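PDB 2PLC: phosphatidylinositol-specific phospholipase C from Listeria monocytogenes, which is a single-chain bacterial member of the phosphatidylinositol-specific phospholipase C family, built as a TIM-type alpha/beta barrel of parallel strands and helices. Local coordinates for residues G23-M28 and A43-M48; D33-L38 and G74-N79; I58-I63 and I102-D107; N215-T220 and L255-P260. One frame throughout, in Å; residues are numbered along the deposited sequence.

Contact 1 (G23-M28 and A43-M48); sequences GTHDTM and AQTQTM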
loop_
_atom_site.group_PDB
_atom_site.type_symbol
_atom_site.label_atom_id
_atom_site.label_comp_id
_atom_site.label_asym_id
_atom_site.label_seq_id
_atom_site.Cartn_x
_atom_site.Cartn_y
_atom_site.Cartn_z
ATOM N N GLY A 23 -4.864 2.467 2.603
ATOM C CA GLY A 23 -3.847 2.439 1.565
ATOM C C GLY A 23 -4.416 2.926 0.252
ATOM O O GLY A 23 -5.628 3.078 0.125
ATOM N N THR A 24 -3.551 3.184 -0.721
ATOM C CA THR A 24 -3.994 3.645 -2.031
ATOM C C THR A 24 -3.529 2.694 -3.134
ATOM O O THR A 24 -2.427 2.133 -3.072
ATOM C CB THR A 24 -3.454 5.045 -2.349
ATOM O OG1 THR A 24 -2.047 5.079 -2.078
ATOM C CG2 THR A 24 -4.161 6.104 -1.530
ATOM N N HIS A 25 -4.395 2.487 -4.121
ATOM C CA HIS A 25 -4.088 1.631 -5.258
ATOM C C HIS A 25 -3.496 2.536 -6.332
ATOM O O HIS A 25 -4.020 3.624 -6.580
ATOM C CB HIS A 25 -5.364 0.953 -5.770
ATOM C CG HIS A 25 -5.227 0.341 -7.127
ATOM N ND1 HIS A 25 -5.947 0.781 -8.217
ATOM C CD2 HIS A 25 -4.455 -0.678 -7.574
ATOM C CE1 HIS A 25 -5.627 0.060 -9.275
ATOM N NE2 HIS A 25 -4.724 -0.833 -8.912
ATOM N N ASP A 26 -2.387 2.102 -6.932
ATOM C CA ASP A 26 -1.701 2.869 -7.975
ATOM C C ASP A 26 -1.502 4.316 -7.513
ATOM O O ASP A 26 -1.913 5.280 -8.165
ATOM C CB ASP A 26 -2.496 2.815 -9.277
ATOM C CG ASP A 26 -1.618 2.894 -10.502
ATOM O OD1 ASP A 26 -0.406 3.200 -10.397
ATOM O OD2 ASP A 26 -2.162 2.632 -11.585
ATOM N N THR A 27 -0.865 4.420 -6.356
ATOM C CA THR A 27 -0.561 5.662 -5.673
ATOM C C THR A 27 -0.180 6.878 -6.520
ATOM O O THR A 27 -0.691 7.975 -6.288
ATOM C CB THR A 27 0.560 5.406 -4.654
ATOM O OG1 THR A 27 0.178 4.320 -3.791
ATOM C CG2 THR A 27 0.841 6.665 -3.826
ATOM N N MET A 28 0.709 6.675 -7.493
ATOM C CA MET A 28 1.212 7.760 -8.339
ATOM C C MET A 28 0.372 8.196 -9.530
ATOM O O MET A 28 0.734 9.153 -10.212
ATOM C CB MET A 28 2.618 7.424 -8.846
ATOM C CG MET A 28 3.632 7.157 -7.754
ATOM S SD MET A 28 3.620 8.423 -6.469
ATOM C CE MET A 28 4.594 9.734 -7.253
ATOM N N ALA A 43 -7.173 5.737 -16.678
ATOM C CA ALA A 43 -5.875 5.665 -16.026
ATOM C C ALA A 43 -5.787 6.258 -14.621
ATOM O O ALA A 43 -5.069 5.735 -13.778
ATOM C CB ALA A 43 -4.818 6.302 -16.925
ATOM N N GLN A 44 -6.502 7.347 -14.369
ATOM C CA GLN A 44 -6.441 7.999 -13.061
ATOM C C GLN A 44 -7.043 7.203 -11.897
ATOM O O GLN A 44 -8.119 6.622 -12.020
ATOM C CB GLN A 44 -7.093 9.377 -13.142
ATOM C CG GLN A 44 -6.915 10.217 -11.896
ATOM C CD GLN A 44 -7.745 11.479 -11.929
ATOM O OE1 GLN A 44 -8.788 11.527 -12.578
ATOM N NE2 GLN A 44 -7.292 12.504 -11.224
ATOM N N THR A 45 -6.345 7.195 -10.763
ATOM C CA THR A 45 -6.823 6.494 -9.568
ATOM C C THR A 45 -6.772 7.358 -8.306
ATOM O O THR A 45 -7.343 6.987 -7.278
ATOM C CB THR A 45 -6.007 5.238 -9.288
ATOM O OG1 THR A 45 -4.633 5.603 -9.136
ATOM C CG2 THR A 45 -6.154 4.240 -10.427
ATOM N N GLN A 46 -6.083 8.497 -8.384
ATOM C CA GLN A 46 -5.947 9.399 -7.239
ATOM C C GLN A 46 -6.028 10.879 -7.633
ATOM O O GLN A 46 -5.877 11.239 -8.799
ATOM C CB GLN A 46 -4.602 9.164 -6.535
ATOM C CG GLN A 46 -4.284 7.720 -6.170
ATOM C CD GLN A 46 -5.224 7.149 -5.122
ATOM O OE1 GLN A 46 -5.781 7.886 -4.312
ATOM N NE2 GLN A 46 -5.402 5.830 -5.133
ATOM N N THR A 47 -6.277 11.734 -6.644
ATOM C CA THR A 47 -6.326 13.175 -6.866
ATOM C C THR A 47 -5.266 13.842 -5.990
ATOM O O THR A 47 -4.753 14.904 -6.330
ATOM C CB THR A 47 -7.706 13.781 -6.542
ATOM O OG1 THR A 47 -8.071 13.459 -5.197
ATOM C CG2 THR A 47 -8.752 13.261 -7.507
ATOM N N MET A 48 -4.956 13.211 -4.858
ATOM C CA MET A 48 -3.944 13.714 -3.930
ATOM C C MET A 48 -2.557 13.268 -4.354
ATOM O O MET A 48 -2.391 12.168 -4.876
ATOM C CB MET A 48 -4.203 13.212 -2.502
ATOM C CG MET A 48 -5.374 13.878 -1.785
ATOM S SD MET A 48 -5.608 13.253 -0.093
ATOM C CE MET A 48 -6.107 11.547 -0.430
#

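Contact 2 (D33-L38 and G74-N79); sequences DITWTL and GPIFLN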
loop_
_atom_site.group_PDB
_atom_site.type_symbol
_atom_site.label_atom_id
_atom_site.label_comp_id
_atom_site.label_asym_id
_atom_site.label_seq_id
_atom_site.Cartn_x
_atom_site.Cartn_y
_atom_site.Cartn_z
ATOM N N ASP A 33 2.024 11.985 -18.289
ATOM C CA ASP A 33 2.300 12.617 -19.571
ATOM C C ASP A 33 1.051 12.873 -20.419
ATOM O O ASP A 33 -0.078 12.709 -19.953
ATOM C CB ASP A 33 3.351 11.813 -20.359
ATOM C CG ASP A 33 2.884 10.408 -20.739
ATOM O OD1 ASP A 33 1.673 10.104 -20.682
ATOM O OD2 ASP A 33 3.756 9.601 -21.118
ATOM N N ILE A 34 1.258 13.274 -21.667
ATOM C CA ILE A 34 0.150 13.556 -22.567
ATOM C C ILE A 34 -0.791 12.351 -22.729
ATOM O O ILE A 34 -2.005 12.525 -22.849
ATOM C CB ILE A 34 0.668 14.049 -23.947
ATOM C CG1 ILE A 34 -0.487 14.578 -24.798
ATOM C CG2 ILE A 34 1.426 12.941 -24.660
ATOM C CD1 ILE A 34 -1.226 15.774 -24.184
ATOM N N THR A 35 -0.244 11.137 -22.690
ATOM C CA THR A 35 -1.068 9.930 -22.824
ATOM C C THR A 35 -1.976 9.754 -21.601
ATOM O O THR A 35 -3.082 9.220 -21.705
ATOM C CB THR A 35 -0.206 8.661 -23.020
ATOM O OG1 THR A 35 0.638 8.833 -24.162
ATOM C CG2 THR A 35 -1.090 7.442 -23.260
ATOM N N TRP A 36 -1.504 10.215 -20.447
ATOM C CA TRP A 36 -2.278 10.129 -19.217
ATOM C C TRP A 36 -3.512 11.032 -19.299
ATOM O O TRP A 36 -4.603 10.649 -18.872
ATOM C CB TRP A 36 -1.409 10.518 -18.020
ATOM C CG TRP A 36 -2.093 10.345 -16.703
ATOM C CD1 TRP A 36 -2.200 9.191 -15.973
ATOM C CD2 TRP A 36 -2.795 11.350 -15.968
ATOM N NE1 TRP A 36 -2.933 9.419 -14.832
ATOM C CE2 TRP A 36 -3.312 10.736 -14.806
ATOM C CE3 TRP A 36 -3.040 12.714 -16.177
ATOM C CZ2 TRP A 36 -4.059 11.437 -13.862
ATOM C CZ3 TRP A 36 -3.782 13.411 -15.235
ATOM C CH2 TRP A 36 -4.283 12.770 -14.093
ATOM N N THR A 37 -3.346 12.227 -19.863
ATOM C CA THR A 37 -4.463 13.164 -19.994
ATOM C C THR A 37 -5.493 12.661 -21.011
ATOM O O THR A 37 -6.694 12.827 -20.815
ATOM C CB THR A 37 -3.983 14.577 -20.407
ATOM O OG1 THR A 37 -3.316 14.504 -21.672
ATOM C CG2 THR A 37 -3.029 15.148 -19.368
ATOM N N LEU A 38 -5.015 12.041 -22.088
ATOM C CA LEU A 38 -5.889 11.499 -23.140
ATOM C C LEU A 38 -6.716 10.287 -22.681
ATOM O O LEU A 38 -7.838 10.081 -23.143
ATOM C CB LEU A 38 -5.058 11.113 -24.372
ATOM C CG LEU A 38 -4.351 12.252 -25.116
ATOM C CD1 LEU A 38 -3.407 11.688 -26.181
ATOM C CD2 LEU A 38 -5.389 13.162 -25.737
ATOM N N GLY A 74 1.698 1.089 -17.066
ATOM C CA GLY A 74 1.769 0.427 -18.353
ATOM C C GLY A 74 2.697 1.255 -19.223
ATOM O O GLY A 74 3.821 1.562 -18.818
ATOM N N PRO A 75 2.243 1.666 -20.414
ATOM C CA PRO A 75 3.046 2.473 -21.338
ATOM C C PRO A 75 2.953 3.963 -21.015
ATOM O O PRO A 75 3.521 4.799 -21.718
ATOM C CB PRO A 75 2.391 2.172 -22.679
ATOM C CG PRO A 75 0.939 2.081 -22.302
ATOM C CD PRO A 75 0.961 1.268 -21.030
ATOM N N ILE A 76 2.215 4.285 -19.958
ATOM C CA ILE A 76 2.005 5.664 -19.546
ATOM C C ILE A 76 2.980 6.126 -18.469
ATOM O O ILE A 76 3.022 5.563 -17.374
ATOM C CB ILE A 76 0.557 5.850 -19.045
ATOM C CG1 ILE A 76 -0.422 5.538 -20.176
ATOM C CG2 ILE A 76 0.334 7.263 -18.528
ATOM C CD1 ILE A 76 -1.860 5.503 -19.732
ATOM N N PHE A 77 3.777 7.140 -18.802
ATOM C CA PHE A 77 4.737 7.721 -17.869
ATOM C C PHE A 77 3.943 8.610 -16.912
ATOM O O PHE A 77 3.126 9.419 -17.352
ATOM C CB PHE A 77 5.765 8.553 -18.640
ATOM C CG PHE A 77 6.740 9.295 -17.765
ATOM C CD1 PHE A 77 7.316 8.683 -16.653
ATOM C CD2 PHE A 77 7.089 10.609 -18.059
ATOM C CE1 PHE A 77 8.221 9.368 -15.849
ATOM C CE2 PHE A 77 7.994 11.303 -17.260
ATOM C CZ PHE A 77 8.562 10.679 -16.151
ATOM N N LEU A 78 4.193 8.469 -15.611
ATOM C CA LEU A 78 3.469 9.250 -14.615
ATOM C C LEU A 78 4.169 10.506 -14.097
ATOM O O LEU A 78 3.823 11.009 -13.032
ATOM C CB LEU A 78 3.044 8.352 -13.449
ATOM C CG LEU A 78 2.106 7.185 -13.791
ATOM C CD1 LEU A 78 1.742 6.434 -12.528
ATOM C CD2 LEU A 78 0.849 7.697 -14.473
ATOM N N ASN A 79 5.128 11.029 -14.858
ATOM C CA ASN A 79 5.857 12.240 -14.460
ATOM C C ASN A 79 6.429 12.178 -13.045
ATOM O O ASN A 79 6.281 13.117 -12.254
ATOM C CB ASN A 79 4.973 13.486 -14.614
ATOM C CG ASN A 79 4.825 13.922 -16.059
ATOM O OD1 ASN A 79 5.113 13.160 -16.983
ATOM N ND2 ASN A 79 4.383 15.156 -16.262
#

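Contact 3 (I58-I63 and I102-D107); sequences IRYIDI and IMRLKD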
loop_
_atom_site.group_PDB
_atom_site.type_symbol
_atom_site.label_atom_id
_atom_site.label_comp_id
_atom_site.label_asym_id
_atom_site.label_seq_id
_atom_site.Cartn_x
_atom_site.Cartn_y
_atom_site.Cartn_z
ATOM N N ILE A 58 -2.620 7.881 4.846
ATOM C CA ILE A 58 -2.327 6.697 4.040
ATOM C C ILE A 58 -0.990 6.129 4.507
ATOM O O ILE A 58 -0.022 6.870 4.656
ATOM C CB ILE A 58 -2.235 7.053 2.532
ATOM C CG1 ILE A 58 -3.581 7.573 2.016
ATOM C CG2 ILE A 58 -1.756 5.859 1.720
ATOM C CD1 ILE A 58 -4.740 6.617 2.197
ATOM N N ARG A 59 -0.948 4.828 4.781
ATOM C CA ARG A 59 0.292 4.206 5.241
ATOM C C ARG A 59 0.717 3.039 4.373
ATOM O O ARG A 59 1.683 2.342 4.675
ATOM C CB ARG A 59 0.181 3.764 6.701
ATOM C CG ARG A 59 0.127 4.911 7.696
ATOM C CD ARG A 59 1.391 5.753 7.685
ATOM N NE ARG A 59 1.257 6.895 8.581
ATOM C CZ ARG A 59 0.788 8.086 8.219
ATOM N NH1 ARG A 59 0.412 8.303 6.965
ATOM N NH2 ARG A 59 0.661 9.054 9.123
ATOM N N TYR A 60 -0.043 2.800 3.316
ATOM C CA TYR A 60 0.281 1.743 2.378
ATOM C C TYR A 60 0.272 2.387 1.009
ATOM O O TYR A 60 -0.701 3.052 0.642
ATOM C CB TYR A 60 -0.761 0.621 2.421
ATOM C CG TYR A 60 -0.647 -0.340 1.256
ATOM C CD1 TYR A 60 0.214 -1.427 1.307
ATOM C CD2 TYR A 60 -1.371 -0.128 0.083
ATOM C CE1 TYR A 60 0.361 -2.282 0.220
ATOM C CE2 TYR A 60 -1.234 -0.973 -1.010
ATOM C CZ TYR A 60 -0.365 -2.048 -0.932
ATOM O OH TYR A 60 -0.226 -2.885 -2.010
ATOM N N ILE A 61 1.363 2.228 0.268
ATOM C CA ILE A 61 1.433 2.796 -1.074
ATOM C C ILE A 61 1.766 1.721 -2.091
ATOM O O ILE A 61 2.382 0.709 -1.769
ATOM C CB ILE A 61 2.410 3.988 -1.165
ATOM C CG1 ILE A 61 3.819 3.574 -0.750
ATOM C CG2 ILE A 61 1.917 5.123 -0.284
ATOM C CD1 ILE A 61 4.823 4.712 -0.807
ATOM N N ASP A 62 1.316 1.944 -3.316
ATOM C CA ASP A 62 1.488 1.001 -4.409
ATOM C C ASP A 62 2.247 1.726 -5.525
ATOM O O ASP A 62 1.675 2.531 -6.261
ATOM C CB ASP A 62 0.086 0.577 -4.845
ATOM C CG ASP A 62 0.076 -0.348 -6.027
ATOM O OD1 ASP A 62 1.154 -0.775 -6.498
ATOM O OD2 ASP A 62 -1.047 -0.652 -6.486
ATOM N N ILE A 63 3.539 1.434 -5.635
ATOM C CA ILE A 63 4.415 2.070 -6.615
ATOM C C ILE A 63 4.808 1.139 -7.758
ATOM O O ILE A 63 5.348 0.059 -7.535
ATOM C CB ILE A 63 5.693 2.595 -5.923
ATOM C CG1 ILE A 63 5.324 3.454 -4.705
ATOM C CG2 ILE A 63 6.550 3.399 -6.902
ATOM C CD1 ILE A 63 4.544 4.704 -5.032
ATOM N N ILE A 102 4.148 0.898 4.404
ATOM C CA ILE A 102 4.212 -0.382 3.721
ATOM C C ILE A 102 4.182 -0.006 2.250
ATOM O O ILE A 102 3.286 0.705 1.807
ATOM C CB ILE A 102 3.014 -1.263 4.082
ATOM C CG1 ILE A 102 2.937 -1.419 5.604
ATOM C CG2 ILE A 102 3.142 -2.624 3.397
ATOM C CD1 ILE A 102 1.675 -2.069 6.088
ATOM N N MET A 103 5.169 -0.482 1.499
ATOM C CA MET A 103 5.272 -0.139 0.098
ATOM C C MET A 103 5.418 -1.300 -0.861
ATOM O O MET A 103 6.364 -2.081 -0.785
ATOM C CB MET A 103 6.442 0.829 -0.092
ATOM C CG MET A 103 6.721 1.201 -1.536
ATOM S SD MET A 103 8.129 2.302 -1.668
ATOM C CE MET A 103 9.289 1.254 -2.495
ATOM N N ARG A 104 4.469 -1.391 -1.785
ATOM C CA ARG A 104 4.491 -2.415 -2.808
ATOM C C ARG A 104 5.264 -1.808 -3.971
ATOM O O ARG A 104 4.922 -0.727 -4.450
ATOM C CB ARG A 104 3.069 -2.736 -3.254
ATOM C CG ARG A 104 2.989 -3.676 -4.430
ATOM C CD ARG A 104 1.584 -3.723 -4.988
ATOM N NE ARG A 104 1.469 -4.656 -6.104
ATOM C CZ ARG A 104 0.320 -4.973 -6.694
ATOM N NH1 ARG A 104 -0.811 -4.426 -6.280
ATOM N NH2 ARG A 104 0.293 -5.873 -7.667
ATOM N N LEU A 105 6.353 -2.458 -4.360
ATOM C CA LEU A 105 7.160 -1.983 -5.472
ATOM C C LEU A 105 7.046 -3.029 -6.560
ATOM O O LEU A 105 7.555 -4.138 -6.426
ATOM C CB LEU A 105 8.617 -1.789 -5.048
ATOM C CG LEU A 105 9.602 -1.393 -6.153
ATOM C CD1 LEU A 105 9.143 -0.118 -6.840
ATOM C CD2 LEU A 105 10.987 -1.213 -5.561
ATOM N N LYS A 106 6.359 -2.667 -7.636
ATOM C CA LYS A 106 6.129 -3.580 -8.743
ATOM C C LYS A 106 6.916 -3.265 -10.012
ATOM O O LYS A 106 7.080 -2.105 -10.391
ATOM C CB LYS A 106 4.638 -3.603 -9.064
ATOM C CG LYS A 106 4.239 -4.650 -10.067
ATOM C CD LYS A 106 2.772 -4.532 -10.430
ATOM C CE LYS A 106 2.333 -5.719 -11.272
ATOM N NZ LYS A 106 3.227 -5.913 -12.450
ATOM N N ASP A 107 7.419 -4.325 -10.643
ATOM C CA ASP A 107 8.160 -4.244 -11.898
ATOM C C ASP A 107 7.052 -4.176 -12.950
ATOM O O ASP A 107 6.408 -5.182 -13.254
ATOM C CB ASP A 107 8.998 -5.520 -12.074
ATOM C CG ASP A 107 9.856 -5.514 -13.339
ATOM O OD1 ASP A 107 9.765 -4.565 -14.153
ATOM O OD2 ASP A 107 10.632 -6.484 -13.515
HETATM O O HOH W 1 -1.909 -2.544 -4.336
#

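Contact 4 (N215-T220 and L255-P260); sequences NHISAT and LIMDFP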
loop_
_atom_site.group_PDB
_atom_site.type_symbol
_atom_site.label_atom_id
_atom_site.label_comp_id
_atom_site.label_asym_id
_atom_site.label_seq_id
_atom_site.Cartn_x
_atom_site.Cartn_y
_atom_site.Cartn_z
ATOM N N ASN A 215 -6.553 -5.925 1.172
ATOM C CA ASN A 215 -7.931 -5.895 0.695
ATOM C C ASN A 215 -8.191 -4.758 -0.311
ATOM O O ASN A 215 -8.412 -3.615 0.078
ATOM C CB ASN A 215 -8.841 -5.744 1.921
ATOM C CG ASN A 215 -10.263 -6.203 1.676
ATOM O OD1 ASN A 215 -10.650 -6.544 0.556
ATOM N ND2 ASN A 215 -11.055 -6.220 2.739
ATOM N N HIS A 216 -8.179 -5.081 -1.603
ATOM C CA HIS A 216 -8.419 -4.084 -2.646
ATOM C C HIS A 216 -9.875 -3.685 -2.842
ATOM O O HIS A 216 -10.718 -4.511 -3.193
ATOM C CB HIS A 216 -7.863 -4.560 -3.989
ATOM C CG HIS A 216 -6.370 -4.539 -4.060
ATOM N ND1 HIS A 216 -5.592 -5.602 -3.660
ATOM C CD2 HIS A 216 -5.510 -3.571 -4.457
ATOM C CE1 HIS A 216 -4.317 -5.289 -3.805
ATOM N NE2 HIS A 216 -4.239 -4.062 -4.287
ATOM N N ILE A 217 -10.162 -2.411 -2.614
ATOM C CA ILE A 217 -11.498 -1.870 -2.817
ATOM C C ILE A 217 -11.595 -1.490 -4.313
ATOM O O ILE A 217 -12.678 -1.477 -4.902
ATOM C CB ILE A 217 -11.714 -0.584 -1.972
ATOM C CG1 ILE A 217 -11.298 -0.809 -0.516
ATOM C CG2 ILE A 217 -13.151 -0.111 -2.073
ATOM C CD1 ILE A 217 -12.133 -1.791 0.224
ATOM N N SER A 218 -10.439 -1.223 -4.923
ATOM C CA SER A 218 -10.328 -0.825 -6.326
ATOM C C SER A 218 -10.695 -1.875 -7.383
ATOM O O SER A 218 -10.577 -3.079 -7.155
ATOM C CB SER A 218 -8.909 -0.320 -6.592
ATOM O OG SER A 218 -7.947 -1.253 -6.123
ATOM N N ALA A 219 -11.097 -1.393 -8.557
ATOM C CA ALA A 219 -11.471 -2.249 -9.679
ATOM C C ALA A 219 -11.583 -1.430 -10.971
ATOM O O ALA A 219 -11.638 -0.201 -10.930
ATOM C CB ALA A 219 -12.784 -2.942 -9.388
ATOM N N THR A 220 -11.588 -2.118 -12.113
ATOM C CA THR A 220 -11.715 -1.470 -13.421
ATOM C C THR A 220 -12.653 -2.310 -14.254
ATOM O O THR A 220 -12.833 -3.497 -13.990
ATOM C CB THR A 220 -10.408 -1.438 -14.233
ATOM O OG1 THR A 220 -9.277 -1.583 -13.370
ATOM C CG2 THR A 220 -10.306 -0.128 -14.982
ATOM N N LEU A 255 -6.839 -1.736 3.801
ATOM C CA LEU A 255 -7.933 -1.402 2.891
ATOM C C LEU A 255 -7.365 -0.468 1.826
ATOM O O LEU A 255 -7.101 0.711 2.084
ATOM C CB LEU A 255 -9.087 -0.756 3.671
ATOM C CG LEU A 255 -9.668 -1.660 4.778
ATOM C CD1 LEU A 255 -10.773 -0.958 5.547
ATOM C CD2 LEU A 255 -10.192 -2.958 4.171
ATOM N N ILE A 256 -7.164 -1.028 0.636
ATOM C CA ILE A 256 -6.562 -0.342 -0.504
ATOM C C ILE A 256 -7.597 0.275 -1.450
ATOM O O ILE A 256 -8.331 -0.440 -2.137
ATOM C CB ILE A 256 -5.632 -1.333 -1.243
ATOM C CG1 ILE A 256 -4.786 -2.096 -0.208
ATOM C CG2 ILE A 256 -4.715 -0.598 -2.184
ATOM C CD1 ILE A 256 -3.999 -3.228 -0.773
ATOM N N MET A 257 -7.579 1.605 -1.548
ATOM C CA MET A 257 -8.561 2.335 -2.342
ATOM C C MET A 257 -8.094 3.258 -3.467
ATOM O O MET A 257 -6.925 3.661 -3.549
ATOM C CB MET A 257 -9.406 3.198 -1.393
ATOM C CG MET A 257 -9.933 2.485 -0.167
ATOM S SD MET A 257 -10.460 3.621 1.111
ATOM C CE MET A 257 -8.888 3.947 1.933
ATOM N N ASP A 258 -9.057 3.584 -4.326
ATOM C CA ASP A 258 -8.899 4.530 -5.423
ATOM C C ASP A 258 -9.713 5.713 -4.908
ATOM O O ASP A 258 -10.735 5.512 -4.246
ATOM C CB ASP A 258 -9.580 4.044 -6.701
ATOM C CG ASP A 258 -8.770 3.023 -7.454
ATOM O OD1 ASP A 258 -7.532 2.978 -7.290
ATOM O OD2 ASP A 258 -9.386 2.272 -8.240
ATOM N N PHE A 259 -9.236 6.929 -5.166
ATOM C CA PHE A 259 -9.919 8.158 -4.759
ATOM C C PHE A 259 -10.466 8.185 -3.323
ATOM O O PHE A 259 -11.642 8.480 -3.106
ATOM C CB PHE A 259 -11.061 8.469 -5.738
ATOM C CG PHE A 259 -10.617 8.653 -7.158
ATOM C CD1 PHE A 259 -10.038 9.844 -7.567
ATOM C CD2 PHE A 259 -10.812 7.648 -8.096
ATOM C CE1 PHE A 259 -9.663 10.036 -8.893
ATOM C CE2 PHE A 259 -10.443 7.826 -9.418
ATOM C CZ PHE A 259 -9.867 9.024 -9.823
ATOM N N PRO A 260 -9.628 7.873 -2.322
ATOM C CA PRO A 260 -10.154 7.902 -0.957
ATOM C C PRO A 260 -10.356 9.321 -0.456
ATOM O O PRO A 260 -9.561 10.210 -0.754
ATOM C CB PRO A 260 -9.055 7.207 -0.164
ATOM C CG PRO A 260 -7.809 7.613 -0.906
ATOM C CD PRO A 260 -8.227 7.419 -2.338
HETATM O O HOH W 2 -12.021 1.927 -8.009
HETATM O O HOH W 3 -8.901 0.704 -10.351
#

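Contact 1 (G23-M28 and A43-M48)
Gln46 and Thr45 lean against the turn that follows barrel strand 20-24, where His25 and Asp26 leave the sheet in one of the strand-end loops of this TIM-type barrel. Gln46 does most of the gripping. Its chain bends about CB-CG (chi2 -66°), bringing CD to Thr24 CB and CG2, and the two side chains cross obliquely. NE2 donates to His25 O at 3.0 Å with a N-H...O angle of 158°, and that oxygen lies almost in the plane of the amide; the same NE2 also reaches Met257 O, so this buried nitrogen ties the loop to strand 253-257 as well. The other carboxamide atom, OE1, rests 3.7 Å from Thr24 CG2; further back, CG sits against Thr27 O. Thr45 comes in beside Gln46 with OG1 between its own backbone N and carbonyl carbon (chi1 58°). There the hydroxyl faces two carbonyls, 2.9 Å from Asp26 O and 3.3 Å from His25 O. The methyl CG2 of Thr45 reaches the imidazole obliquely, 4.1 Å from His25 ND1, and the two side chains cross at about a right angle. Asp26 CB lies over the centre of one face of that ring, and His25 ND1 is hydrogen-bonded to Asp258 OD1. Within the turn the hydroxyls form a hydrogen-bonded chain: Thr27 OG1 is hydrogen-bonded to Asp62 N and itself donates to Thr24 OG1 at 2.9 Å, and Thr24 OG1 bonds on to Gln53 OE1.

Contact 2 (D33-L38 and G74-N79)
The N-terminus of helix 34-38 is set against the second strand of the hairpin 70-73/76-78, with Asp33, the N-cap of the helix, meeting Phe77 directly. Asp33 N donates to Phe77 O at 2.9 Å, with a N-H...O angle of 155°. The carboxylate divides its oxygens between the two elements. A chi1 of 64° puts CG between the backbone N and carbonyl carbon; from there OD1 takes Trp36 N at 3.2 Å, nearly along the C-O axis, and Thr35 N more weakly, while OD2 takes a weak bond from Phe77 N at 3.4 Å. The negative group at the start of the helix is probably steadied by those backbone N-H groups. Beside these polar contacts the packing is apolar. Ile76 CG2 lies 3.7 Å from Trp36 CB, at the edge of the indole and near its plane, while Ile76 CG1 meets the methyl CG2 of Thr35. Leu78 crosses Trp36 at about a right angle, Leu78 CD2 standing 3.7 Å from Trp36 CD1. Gln44 also packs on the indole, and Trp36 NE1 has a weak bond to Ser29 OG. The arrangement is that of an Asp N-cap whose carboxylate also reaches the backbone of a hairpin strand.

Contact 3 (I58-I63 and I102-D107)
At the rims of two flat groups, the Tyr60 ring and the Arg104 guanidinium, sits one water, in the plane of each. It lies 2.9 Å from Tyr60 OH, accepts from Arg104 NH1 at 2.9 Å and donates weakly to Asp62 OD2. The planes of the ring and the guanidinium are 42° apart, whereas the Asp62 carboxylate is almost parallel to the guanidinium, 6° off. Asp62 runs beside Arg104 and points the same way, yet its OD2 stays well out of the guanidinium plane, making a long salt bridge of 3.8 Å to NH1 in which no N-H aims at the oxygen. The stronger partners are Glu157 for Arg104, which also has a cation-pi contact with Phe175, and Arg64 for Asp62. Tyr60 OH touches Arg104 CB at 3.5 Å. On the opposite face of the sheet, Ile61 CG1 meets Met103 CG at 3.8 Å, and Ile61 and Ile63 pack on helix 82-95. Five backbone bonds, from Ile102 N to Arg59 O through Lys106 N to Ile63 O, hold the register. Tyr60, Asp62 and Arg104, with Ile102, turn to the barrel interior and Ile61, Ile63, Met103 and Leu105 to the other face, in a parallel strand pair of a TIM-type barrel.

Contact 4 (N215-T220 and L255-P260)
Ile217 N donates to Ile256 O at 2.7 Å, a fairly straight bond with a N-H...O angle of 163°. Ile256 N in turn donates to Asn215 O at 2.9 Å. Further along, where both chains have left the sheet, water takes over: Asp258 OD2 accepts from two waters, each at 2.7 Å, one of which also donates to Ala219 O while the other takes a weak bond from Ala219 N. The second carboxylate oxygen, OD1, is engaged by the 23-28 loop. Asp258 OD2 also presses close on Ser218 CB, at 3.1 Å. The two strands belong to the beta-alpha-beta unit of strand 212-216, helix 226-246 and strand 253-257, neighbours in the parallel sheet of the TIM-type barrel. On the face that carries His216 and Ile256, the two side chains run side by side, and the extended end of the isoleucine (chi2 171°) puts its methyl CD1 over one face of the imidazole. This CH-pi contact has CD1 3.8 Å from the ring centroid and displaced toward the rim. The ring itself is anchored by ND1, bonded to Gln183 O. On the face of the sheet that carries Asn215 and Leu255, Leu255 CD2 touches Asn215 ND2, whose N-H goes to Ile198 O. Just past the end of strand 212-216, Ile217 CG1 lies 3.6 Å from Met257 CG, and Ile217 continues onto Leu233 and Val237 of helix 226-246.

How the contacts relate
Contacts 1, 3 and 4 are buried, with contact 3 nearest the centre of the chain; contact 2 is only partly buried, about 21 Å from it (centre to centre). Contact 3 is a full backbone ladder with a charged, water-linked face, contact 4 a short one that gives way to water bridges; they meet where Tyr60 CE2 touches Ile256 CD1. Contact 1 touches both: its 23-28 segment holds the end of strand 20-24, neighbour of strand 253-257, and the turn after it. Asp26 N probably donates to Asp62 OD2, and Thr45 O probably accepts from Phe259 N. Contact 2 touches only contact 1. Its chemistry is helix capping over an aliphatic-indole patch, against side-chain amide and hydroxyl bonds in contact 1.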